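Local coordinates for protein siderophore enterobactin esterase (Emericella nidulans, PDB 6GUO) that hydrolyses the ester bonds of the bacterial xenosiderophore enterobactin, an activity required to release its iron inside the fungal cell, at residues S103-P109 with A127-E133; H173-P179 with E202-F206; V35-W41 with F151-S155. All blocks are in the same frame, centred on the assembly; numbering follows the deposited sequence.

Contact 1. Residues S103-P109 with A127-E133; sequences SYDLTPP and AHGGADE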
loop_
_atom_site.group_PDB
_atom_site.type_symbol
_atom_site.label_atom_id
_atom_site.label_comp_id
_atom_site.label_asym_id
_atom_site.label_seq_id
_atom_site.Cartn_x
_atom_site.Cartn_y
_atom_site.Cartn_z
ATOM N N SER A 103 18.119 -1.455 13.868
ATOM C CA SER A 103 19.360 -0.683 13.745
ATOM C C SER A 103 20.586 -1.590 13.697
ATOM O O SER A 103 21.509 -1.340 12.925
ATOM C CB SER A 103 19.500 0.343 14.876
ATOM O OG SER A 103 19.717 -0.275 16.131
ATOM N N TYR A 104 20.586 -2.643 14.511
ATOM C CA TYR A 104 21.672 -3.630 14.492
ATOM C C TYR A 104 21.597 -4.501 13.232
ATOM O O TYR A 104 22.593 -4.663 12.523
ATOM C CB TYR A 104 21.645 -4.509 15.745
ATOM C CG TYR A 104 22.735 -5.553 15.746
ATOM C CD1 TYR A 104 24.071 -5.187 15.888
ATOM C CD2 TYR A 104 22.436 -6.904 15.576
ATOM C CE1 TYR A 104 25.081 -6.138 15.875
ATOM C CE2 TYR A 104 23.439 -7.864 15.559
ATOM C CZ TYR A 104 24.760 -7.477 15.711
ATOM O OH TYR A 104 25.760 -8.425 15.700
ATOM N N ASP A 105 20.413 -5.047 12.957
ATOM C CA ASP A 105 20.233 -5.983 11.849
ATOM C C ASP A 105 20.518 -5.398 10.466
ATOM O O ASP A 105 20.985 -6.122 9.588
ATOM C CB ASP A 105 18.822 -6.591 11.843
ATOM C CG ASP A 105 18.630 -7.656 12.906
ATOM O OD1 ASP A 105 17.505 -7.756 13.424
ATOM O OD2 ASP A 105 19.578 -8.397 13.226
ATOM N N LEU A 106 20.248 -4.108 10.281
ATOM C CA LEU A 106 20.262 -3.494 8.952
ATOM C C LEU A 106 21.493 -2.647 8.619
ATOM O O LEU A 106 21.662 -2.262 7.463
ATOM C CB LEU A 106 18.983 -2.658 8.768
ATOM C CG LEU A 106 17.674 -3.444 8.919
ATOM C CD1 LEU A 106 16.473 -2.514 8.811
ATOM C CD2 LEU A 106 17.571 -4.562 7.891
ATOM N N THR A 107 22.353 -2.362 9.595
ATOM C CA THR A 107 23.551 -1.554 9.350
ATOM C C THR A 107 24.790 -2.439 9.207
ATOM O O THR A 107 24.978 -3.367 9.998
ATOM C CB THR A 107 23.789 -0.531 10.463
ATOM O OG1 THR A 107 23.813 -1.191 11.734
ATOM C CG2 THR A 107 22.686 0.529 10.451
ATOM N N PRO A 108 25.634 -2.161 8.194
ATOM C CA PRO A 108 26.810 -3.005 7.980
ATOM C C PRO A 108 27.936 -2.744 8.978
ATOM O O PRO A 108 28.034 -1.638 9.521
ATOM C CB PRO A 108 27.245 -2.644 6.559
ATOM C CG PRO A 108 26.776 -1.248 6.359
ATOM C CD PRO A 108 25.509 -1.120 7.156
ATOM N N PRO A 109 28.779 -3.763 9.231
ATOM C CA PRO A 109 29.924 -3.556 10.106
ATOM C C PRO A 109 30.957 -2.686 9.400
ATOM O O PRO A 109 31.174 -2.842 8.195
ATOM C CB PRO A 109 30.449 -4.972 10.339
ATOM C CG PRO A 109 30.074 -5.714 9.111
ATOM C CD PRO A 109 28.803 -5.097 8.600
ATOM N N ALA A 127 22.618 0.283 18.619
ATOM C CA ALA A 127 23.315 -0.934 18.198
ATOM C C ALA A 127 23.452 -0.941 16.675
ATOM O O ALA A 127 22.556 -0.478 15.964
ATOM C CB ALA A 127 22.577 -2.173 18.682
ATOM N N HIS A 128 24.583 -1.448 16.189
ATOM C CA HIS A 128 24.932 -1.355 14.773
ATOM C C HIS A 128 25.891 -2.458 14.344
ATOM O O HIS A 128 26.571 -3.062 15.176
ATOM C CB HIS A 128 25.579 0.005 14.495
ATOM C CG HIS A 128 26.861 0.223 15.240
ATOM N ND1 HIS A 128 28.097 0.025 14.666
ATOM C CD2 HIS A 128 27.097 0.590 16.522
ATOM C CE1 HIS A 128 29.040 0.274 15.558
ATOM N NE2 HIS A 128 28.459 0.620 16.692
ATOM N N GLY A 129 25.943 -2.701 13.036
ATOM C CA GLY A 129 26.946 -3.581 12.435
ATOM C C GLY A 129 26.584 -5.050 12.276
ATOM O O GLY A 129 27.467 -5.871 12.023
ATOM N N GLY A 130 25.300 -5.384 12.398
ATOM C CA GLY A 130 24.830 -6.765 12.266
ATOM C C GLY A 130 24.315 -7.181 10.893
ATOM O O GLY A 130 23.728 -8.256 10.772
ATOM N N ALA A 131 24.539 -6.367 9.859
ATOM C CA ALA A 131 23.958 -6.640 8.530
ATOM C C ALA A 131 24.493 -7.895 7.855
ATOM O O ALA A 131 23.733 -8.607 7.197
ATOM C CB ALA A 131 24.112 -5.448 7.606
ATOM N N ASP A 132 25.786 -8.172 8.012
ATOM C CA ASP A 132 26.358 -9.398 7.444
ATOM C C ASP A 132 25.773 -10.648 8.097
ATOM O O ASP A 132 25.486 -11.624 7.404
ATOM C CB ASP A 132 27.888 -9.392 7.526
ATOM C CG ASP A 132 28.517 -8.368 6.597
ATOM O OD1 ASP A 132 27.911 -8.036 5.556
ATOM O OD2 ASP A 132 29.628 -7.893 6.901
ATOM N N GLU A 133 25.582 -10.603 9.417
ATOM C CA GLU A 133 24.926 -11.691 10.154
ATOM C C GLU A 133 23.481 -11.890 9.692
ATOM O O GLU A 133 23.035 -13.018 9.483
ATOM C CB GLU A 133 24.947 -11.420 11.663
ATOM C CG GLU A 133 26.334 -11.473 12.290
ATOM C CD GLU A 133 26.360 -11.024 13.744
ATOM O OE1 GLU A 133 25.284 -10.867 14.362
ATOM O OE2 GLU A 133 27.473 -10.828 14.273
HETATM O O HOH W 1 22.020 -9.487 12.593
HETATM O O HOH W 2 28.825 -0.596 12.105
#
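A loop is pinched shut where helix 102-106 runs out beside the N-terminus of helix 131-150; the 17 residues between have no regular structure and probably include the proline-rich insertion that narrows the active site. Backbone hydrogen bonds hold the neck, G130 N to Y104 O (2.8 Å) and A131 N to T107 O (3.0 Å). T107 OG1 donates to S103 O (2.6 Å) and accepts from G129 N (2.9 Å). At the angles of G129 (phi/psi 92/15) a CB would jam against H128 O, and one on G130, the N-cap residue, would strike the Y104 ring, so glycine suits both places. Instead G130 CA sits 3.6 Å from the Y104 ring centroid, a CH-pi contact, and Y104 OH donates to E133 OE1 (2.8 Å), also salt-bridged to K26. The small A131 lets P108 close in, CB to CB 4.3 Å. L106 and A131 lean on F170 of helix 166-177, and T107 and P108 on W194 of helix 194-197.

Contact 2. Residues H173-P179 with E202-F206; sequences HALFTKP and EARRF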
loop_
_atom_site.group_PDB
_atom_site.type_symbol
_atom_site.label_atom_id
_atom_site.label_comp_id
_atom_site.label_asym_id
_atom_site.label_seq_id
_atom_site.Cartn_x
_atom_site.Cartn_y
_atom_site.Cartn_z
ATOM N N HIS A 173 23.884 -2.544 0.725
ATOM C CA HIS A 173 24.984 -3.353 1.264
ATOM C C HIS A 173 25.009 -4.773 0.671
ATOM O O HIS A 173 26.072 -5.262 0.285
ATOM C CB HIS A 173 24.923 -3.407 2.792
ATOM C CG HIS A 173 25.965 -4.292 3.396
ATOM N ND1 HIS A 173 27.302 -3.962 3.402
ATOM C CD2 HIS A 173 25.873 -5.509 3.977
ATOM C CE1 HIS A 173 27.987 -4.931 3.981
ATOM N NE2 HIS A 173 27.143 -5.883 4.337
ATOM N N ALA A 174 23.841 -5.410 0.581
ATOM C CA ALA A 174 23.724 -6.731 -0.033
ATOM C C ALA A 174 24.189 -6.693 -1.488
ATOM O O ALA A 174 25.046 -7.481 -1.880
ATOM C CB ALA A 174 22.294 -7.243 0.061
ATOM N N LEU A 175 23.651 -5.750 -2.268
ATOM C CA LEU A 175 24.069 -5.559 -3.667
ATOM C C LEU A 175 25.591 -5.390 -3.836
ATOM O O LEU A 175 26.205 -6.067 -4.663
ATOM C CB LEU A 175 23.342 -4.354 -4.291
ATOM C CG LEU A 175 23.797 -3.864 -5.671
ATOM C CD1 LEU A 175 23.668 -4.959 -6.713
ATOM C CD2 LEU A 175 23.003 -2.635 -6.088
ATOM N N PHE A 176 26.189 -4.499 -3.051
ATOM C CA PHE A 176 27.587 -4.117 -3.261
ATOM C C PHE A 176 28.592 -5.159 -2.778
ATOM O O PHE A 176 29.674 -5.245 -3.341
ATOM C CB PHE A 176 27.898 -2.749 -2.631
ATOM C CG PHE A 176 27.071 -1.611 -3.183
ATOM C CD1 PHE A 176 26.710 -1.557 -4.535
ATOM C CD2 PHE A 176 26.664 -0.575 -2.351
ATOM C CE1 PHE A 176 25.955 -0.508 -5.026
ATOM C CE2 PHE A 176 25.907 0.477 -2.843
ATOM C CZ PHE A 176 25.552 0.511 -4.182
ATOM N N THR A 177 28.235 -5.944 -1.759
ATOM C CA THR A 177 29.154 -6.945 -1.187
ATOM C C THR A 177 28.844 -8.395 -1.577
ATOM O O THR A 177 29.754 -9.233 -1.593
ATOM C CB THR A 177 29.209 -6.834 0.350
ATOM O OG1 THR A 177 27.943 -7.177 0.915
ATOM C CG2 THR A 177 29.594 -5.422 0.774
ATOM N N LYS A 178 27.580 -8.695 -1.875
ATOM C CA LYS A 178 27.172 -10.044 -2.267
ATOM C C LYS A 178 26.099 -9.938 -3.368
ATOM O O LYS A 178 24.950 -10.315 -3.152
ATOM C CB LYS A 178 26.690 -10.813 -1.023
ATOM C CG LYS A 178 26.746 -12.335 -1.147
ATOM C CD LYS A 178 26.690 -13.042 0.209
ATOM C CE LYS A 178 25.271 -13.178 0.747
ATOM N NZ LYS A 178 25.217 -13.889 2.058
ATOM N N PRO A 179 26.481 -9.419 -4.560
ATOM C CA PRO A 179 25.501 -9.098 -5.614
ATOM C C PRO A 179 24.643 -10.263 -6.128
ATOM O O PRO A 179 23.550 -10.020 -6.640
ATOM C CB PRO A 179 26.363 -8.523 -6.751
ATOM C CG PRO A 179 27.755 -8.943 -6.452
ATOM C CD PRO A 179 27.848 -9.042 -4.963
ATOM N N GLU A 202 31.615 1.064 -0.192
ATOM C CA GLU A 202 31.215 -0.239 -0.737
ATOM C C GLU A 202 30.720 -0.130 -2.182
ATOM O O GLU A 202 31.029 -0.987 -3.000
ATOM C CB GLU A 202 30.159 -0.904 0.148
ATOM C CG GLU A 202 30.676 -1.237 1.540
ATOM C CD GLU A 202 29.699 -2.046 2.372
ATOM O OE1 GLU A 202 28.482 -2.012 2.091
ATOM O OE2 GLU A 202 30.153 -2.718 3.323
ATOM N N ALA A 203 29.966 0.928 -2.488
ATOM C CA ALA A 203 29.520 1.207 -3.864
ATOM C C ALA A 203 30.691 1.313 -4.845
ATOM O O ALA A 203 30.658 0.724 -5.924
ATOM C CB ALA A 203 28.700 2.487 -3.910
ATOM N N ARG A 204 31.722 2.060 -4.457
ATOM C CA ARG A 204 32.892 2.277 -5.321
ATOM C C ARG A 204 33.765 1.031 -5.475
ATOM O O ARG A 204 34.336 0.813 -6.543
ATOM C CB ARG A 204 33.707 3.482 -4.836
ATOM C CG ARG A 204 33.036 4.799 -5.205
ATOM C CD ARG A 204 33.309 5.925 -4.224
ATOM N NE ARG A 204 32.337 7.008 -4.399
ATOM C CZ ARG A 204 32.134 8.014 -3.544
ATOM N NH1 ARG A 204 32.833 8.116 -2.413
ATOM N NH2 ARG A 204 31.212 8.934 -3.826
ATOM N N ARG A 205 33.862 0.222 -4.419
ATOM C CA ARG A 205 34.513 -1.095 -4.506
ATOM C C ARG A 205 33.734 -2.015 -5.455
ATOM O O ARG A 205 34.332 -2.730 -6.262
ATOM C CB ARG A 205 34.647 -1.731 -3.114
ATOM C CG ARG A 205 35.270 -3.123 -3.095
ATOM C CD ARG A 205 35.650 -3.543 -1.683
ATOM N NE ARG A 205 36.062 -4.949 -1.606
ATOM C CZ ARG A 205 35.247 -6.002 -1.463
ATOM N NH1 ARG A 205 33.921 -5.861 -1.379
ATOM N NH2 ARG A 205 35.769 -7.226 -1.407
ATOM N N PHE A 206 32.405 -1.984 -5.356
ATOM C CA PHE A 206 31.542 -2.720 -6.282
ATOM C C PHE A 206 31.721 -2.230 -7.720
ATOM O O PHE A 206 31.842 -3.039 -8.635
ATOM C CB PHE A 206 30.069 -2.622 -5.864
ATOM C CG PHE A 206 29.110 -3.169 -6.882
ATOM C CD1 PHE A 206 28.844 -4.533 -6.944
ATOM C CD2 PHE A 206 28.473 -2.321 -7.787
ATOM C CE1 PHE A 206 27.960 -5.042 -7.887
ATOM C CE2 PHE A 206 27.594 -2.824 -8.731
ATOM C CZ PHE A 206 27.335 -4.185 -8.781
HETATM O O HOH W 3 31.721 -3.740 -2.117
HETATM O O HOH W 4 32.407 -8.407 -0.659
#
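Helix 173-177 and helix 202-206 run in roughly the same direction, their axes inclined at 34° and 8.8 Å apart at closest approach, and aromatic rings fill the space between them. The largest bump from the first helix is F176. Its ring lies flat over the small A203, whose CA stands 3.7 Å from the ring centroid in a CH-pi contact; alanine leaves the shallow hollow that the ring needs. The second helix answers with F206, directed into a recess bounded by F176, L175 and P179: F206 CG is 3.7 Å from F176 CD1, and F206 CE1 is 4.0 Å from P179 CB. The two phenyl planes meet obliquely at 45°. Helix 166-177, which carries the first segment, follows the probable nucleophile elbow of the alpha/beta-hydrolase fold, and helix 199-208 belongs to the connection between strands 184-188 and 219-225. One turn before F206, E202 stretches across towards H173, where H173 ND1 donates to E202 OE1 at 2.6 Å; the other ring nitrogen, NE2, is hydrogen-bonded to D132 OD1. T177 suits the space beside this carboxylate, since its OG1 turns back to H173 O (2.8 Å) while its CG2 packs 3.7 Å from E202 CD. Towards solvent, a water donates to F176 O (2.8 Å) and E202 O (3.0 Å) and accepts from R205 NH1 (3.1 Å).

Contact 3. Residues V35-W41 with F151-S155; sequences VSWPLTW and FPRVS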
loop_
_atom_site.group_PDB
_atom_site.type_symbol
_atom_site.label_atom_id
_atom_site.label_comp_id
_atom_site.label_asym_id
_atom_site.label_seq_id
_atom_site.Cartn_x
_atom_site.Cartn_y
_atom_site.Cartn_z
ATOM N N VAL A 35 4.783 -15.101 5.807
ATOM C CA VAL A 35 4.815 -15.597 4.436
ATOM C C VAL A 35 3.409 -15.582 3.845
ATOM O O VAL A 35 2.466 -16.041 4.483
ATOM C CB VAL A 35 5.387 -17.030 4.372
ATOM C CG1 VAL A 35 5.490 -17.508 2.926
ATOM C CG2 VAL A 35 6.752 -17.092 5.048
ATOM N N SER A 36 3.272 -15.056 2.629
ATOM C CA SER A 36 2.019 -15.140 1.891
ATOM C C SER A 36 2.261 -15.688 0.501
ATOM O O SER A 36 3.356 -15.556 -0.043
ATOM C CB SER A 36 1.329 -13.780 1.786
ATOM O OG SER A 36 2.051 -12.886 0.959
ATOM N N TRP A 37 1.219 -16.285 -0.067
ATOM C CA TRP A 37 1.305 -16.905 -1.382
ATOM C C TRP A 37 0.038 -16.638 -2.190
ATOM O O TRP A 37 -0.974 -16.219 -1.626
ATOM C CB TRP A 37 1.615 -18.402 -1.252
ATOM C CG TRP A 37 0.689 -19.177 -0.385
ATOM C CD1 TRP A 37 -0.385 -19.902 -0.790
ATOM C CD2 TRP A 37 0.767 -19.334 1.034
ATOM N NE1 TRP A 37 -0.991 -20.500 0.285
ATOM C CE2 TRP A 37 -0.305 -20.165 1.420
ATOM C CE3 TRP A 37 1.633 -18.847 2.021
ATOM C CZ2 TRP A 37 -0.535 -20.523 2.748
ATOM C CZ3 TRP A 37 1.405 -19.201 3.337
ATOM C CH2 TRP A 37 0.325 -20.028 3.690
ATOM N N PRO A 38 0.099 -16.841 -3.522
ATOM C CA PRO A 38 -1.037 -16.463 -4.369
ATOM C C PRO A 38 -2.367 -17.117 -4.003
ATOM O O PRO A 38 -2.404 -18.257 -3.542
ATOM C CB PRO A 38 -0.596 -16.915 -5.763
ATOM C CG PRO A 38 0.880 -16.792 -5.729
ATOM C CD PRO A 38 1.277 -17.195 -4.339
ATOM N N LEU A 39 -3.446 -16.380 -4.242
ATOM C CA LEU A 39 -4.788 -16.817 -3.886
ATOM C C LEU A 39 -5.313 -17.991 -4.710
ATOM O O LEU A 39 -6.231 -18.674 -4.265
ATOM C CB LEU A 39 -5.762 -15.639 -3.996
ATOM C CG LEU A 39 -5.549 -14.508 -2.991
ATOM C CD1 LEU A 39 -6.552 -13.401 -3.268
ATOM C CD2 LEU A 39 -5.665 -14.987 -1.554
ATOM N N THR A 40 -4.744 -18.222 -5.895
ATOM C CA THR A 40 -5.094 -19.393 -6.703
ATOM C C THR A 40 -4.510 -20.701 -6.155
ATOM O O THR A 40 -4.937 -21.777 -6.566
ATOM C CB THR A 40 -4.661 -19.221 -8.174
ATOM O OG1 THR A 40 -3.294 -18.805 -8.233
ATOM C CG2 THR A 40 -5.525 -18.179 -8.857
ATOM N N TRP A 41 -3.539 -20.604 -5.249
ATOM C CA TRP A 41 -2.956 -21.778 -4.594
ATOM C C TRP A 41 -3.819 -22.187 -3.395
ATOM O O TRP A 41 -4.634 -21.403 -2.904
ATOM C CB TRP A 41 -1.541 -21.473 -4.101
ATOM C CG TRP A 41 -0.542 -21.014 -5.134
ATOM C CD1 TRP A 41 -0.781 -20.625 -6.429
ATOM C CD2 TRP A 41 0.857 -20.851 -4.923
ATOM N NE1 TRP A 41 0.391 -20.251 -7.031
ATOM C CE2 TRP A 41 1.414 -20.380 -6.129
ATOM C CE3 TRP A 41 1.706 -21.076 -3.828
ATOM C CZ2 TRP A 41 2.780 -20.114 -6.269
ATOM C CZ3 TRP A 41 3.064 -20.812 -3.969
ATOM C CH2 TRP A 41 3.587 -20.341 -5.180
ATOM N N PHE A 151 7.661 -24.574 0.508
ATOM C CA PHE A 151 7.271 -24.723 -0.901
ATOM C C PHE A 151 8.221 -25.633 -1.704
ATOM O O PHE A 151 8.720 -25.218 -2.754
ATOM C CB PHE A 151 7.195 -23.341 -1.568
ATOM C CG PHE A 151 6.210 -22.403 -0.923
ATOM C CD1 PHE A 151 4.844 -22.640 -1.026
ATOM C CD2 PHE A 151 6.647 -21.279 -0.226
ATOM C CE1 PHE A 151 3.931 -21.776 -0.439
ATOM C CE2 PHE A 151 5.737 -20.414 0.366
ATOM C CZ PHE A 151 4.378 -20.667 0.257
ATOM N N PRO A 152 8.457 -26.883 -1.235
ATOM C CA PRO A 152 9.415 -27.792 -1.899
ATOM C C PRO A 152 9.099 -28.152 -3.356
ATOM O O PRO A 152 10.023 -28.474 -4.108
ATOM C CB PRO A 152 9.365 -29.054 -1.029
ATOM C CG PRO A 152 8.035 -29.008 -0.374
ATOM C CD PRO A 152 7.782 -27.554 -0.111
ATOM N N ARG A 153 7.822 -28.109 -3.744
ATOM C CA ARG A 153 7.416 -28.433 -5.120
ATOM C C ARG A 153 7.323 -27.217 -6.055
ATOM O O ARG A 153 6.913 -27.363 -7.206
ATOM C CB ARG A 153 6.096 -29.213 -5.107
ATOM C CG ARG A 153 6.197 -30.524 -4.337
ATOM C CD ARG A 153 4.921 -31.350 -4.396
ATOM N NE ARG A 153 3.741 -30.595 -3.975
ATOM C CZ ARG A 153 3.436 -30.265 -2.718
ATOM N NH1 ARG A 153 4.221 -30.608 -1.694
ATOM N NH2 ARG A 153 2.324 -29.574 -2.479
ATOM N N VAL A 154 7.730 -26.038 -5.574
ATOM C CA VAL A 154 7.679 -24.798 -6.348
ATOM C C VAL A 154 9.081 -24.422 -6.821
ATOM O O VAL A 154 9.987 -24.250 -6.005
ATOM C CB VAL A 154 7.097 -23.644 -5.500
ATOM C CG1 VAL A 154 7.078 -22.336 -6.282
ATOM C CG2 VAL A 154 5.696 -23.997 -5.022
ATOM N N SER A 155 9.251 -24.292 -8.136
ATOM C CA SER A 155 10.487 -23.767 -8.708
ATOM C C SER A 155 10.453 -22.244 -8.623
ATOM O O SER A 155 9.540 -21.612 -9.166
ATOM C CB SER A 155 10.650 -24.220 -10.161
ATOM O OG SER A 155 11.814 -23.662 -10.741
#
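An aromatic cluster of W37, W41 and F151 fills the space between the end of strand 31-36 and the loop that follows helix 131-150. No hydrogen bond crosses it, and the backbones stay well apart, the CA atoms of W37 and F151 being 9.8 Å from each other, so that large flat side chains are needed to bridge the gap. F151 is the middle member. It presents its edge to the face of W37, with centroids 5.6 Å apart for the five-membered ring and planes at 69°, and receives on its own face the edge of W41, whose six-membered ring lies 5.7 Å away at 75°. Both are offset edge-to-face pairs; the closest atoms are W37 CE3 to F151 CZ at 3.7 Å and W41 CZ3 to F151 CE1 at 3.8 Å. Branched aliphatic residues fill in around the rings, V35 CG1 reaching F151 CE2 at 3.9 Å and V154 CG1 reaching W41 CH2 at 4.2 Å. Two type I turns place these groups: P38 to W41 brings the second tryptophan back towards F151, and F151 to V154 returns the valine to the same apolar patch. The polar edge of W37 is satisfied as well, its NE1 bonding to S42 O. V35 and F151 also meet V85 of strand 83-90, whereas S36 points to the other face of the sheet, towards helix 60-77. Apolar filling of this kind, between a central beta-sheet and the connections flanking it, is typical of the three-layered alpha/beta-hydrolase fold.

How the contacts relate
From the N terminus, residues 35-41 come first, and their partner arrives only at 151-155, so contact 3 closes a loop with 109 residues between its segments and ties the end of strand 31-36 to the loop before strand 156-164. Nested inside it, contact 1 joins 103-109 to 127-133 at the two ends of an irregular excursion. Helix 131-150 then runs from contact 1 to contact 3, whose centres are 30 Å apart. After strand 156-164 comes contact 2, in series with both, which ties helix 166-177 to helix 199-208 around strand 184-188. Contacts 1 and 2 touch: D132 OD1 lies 2.6 Å from H173 NE2, a probable hydrogen bond joining helices 131-150 and 166-177.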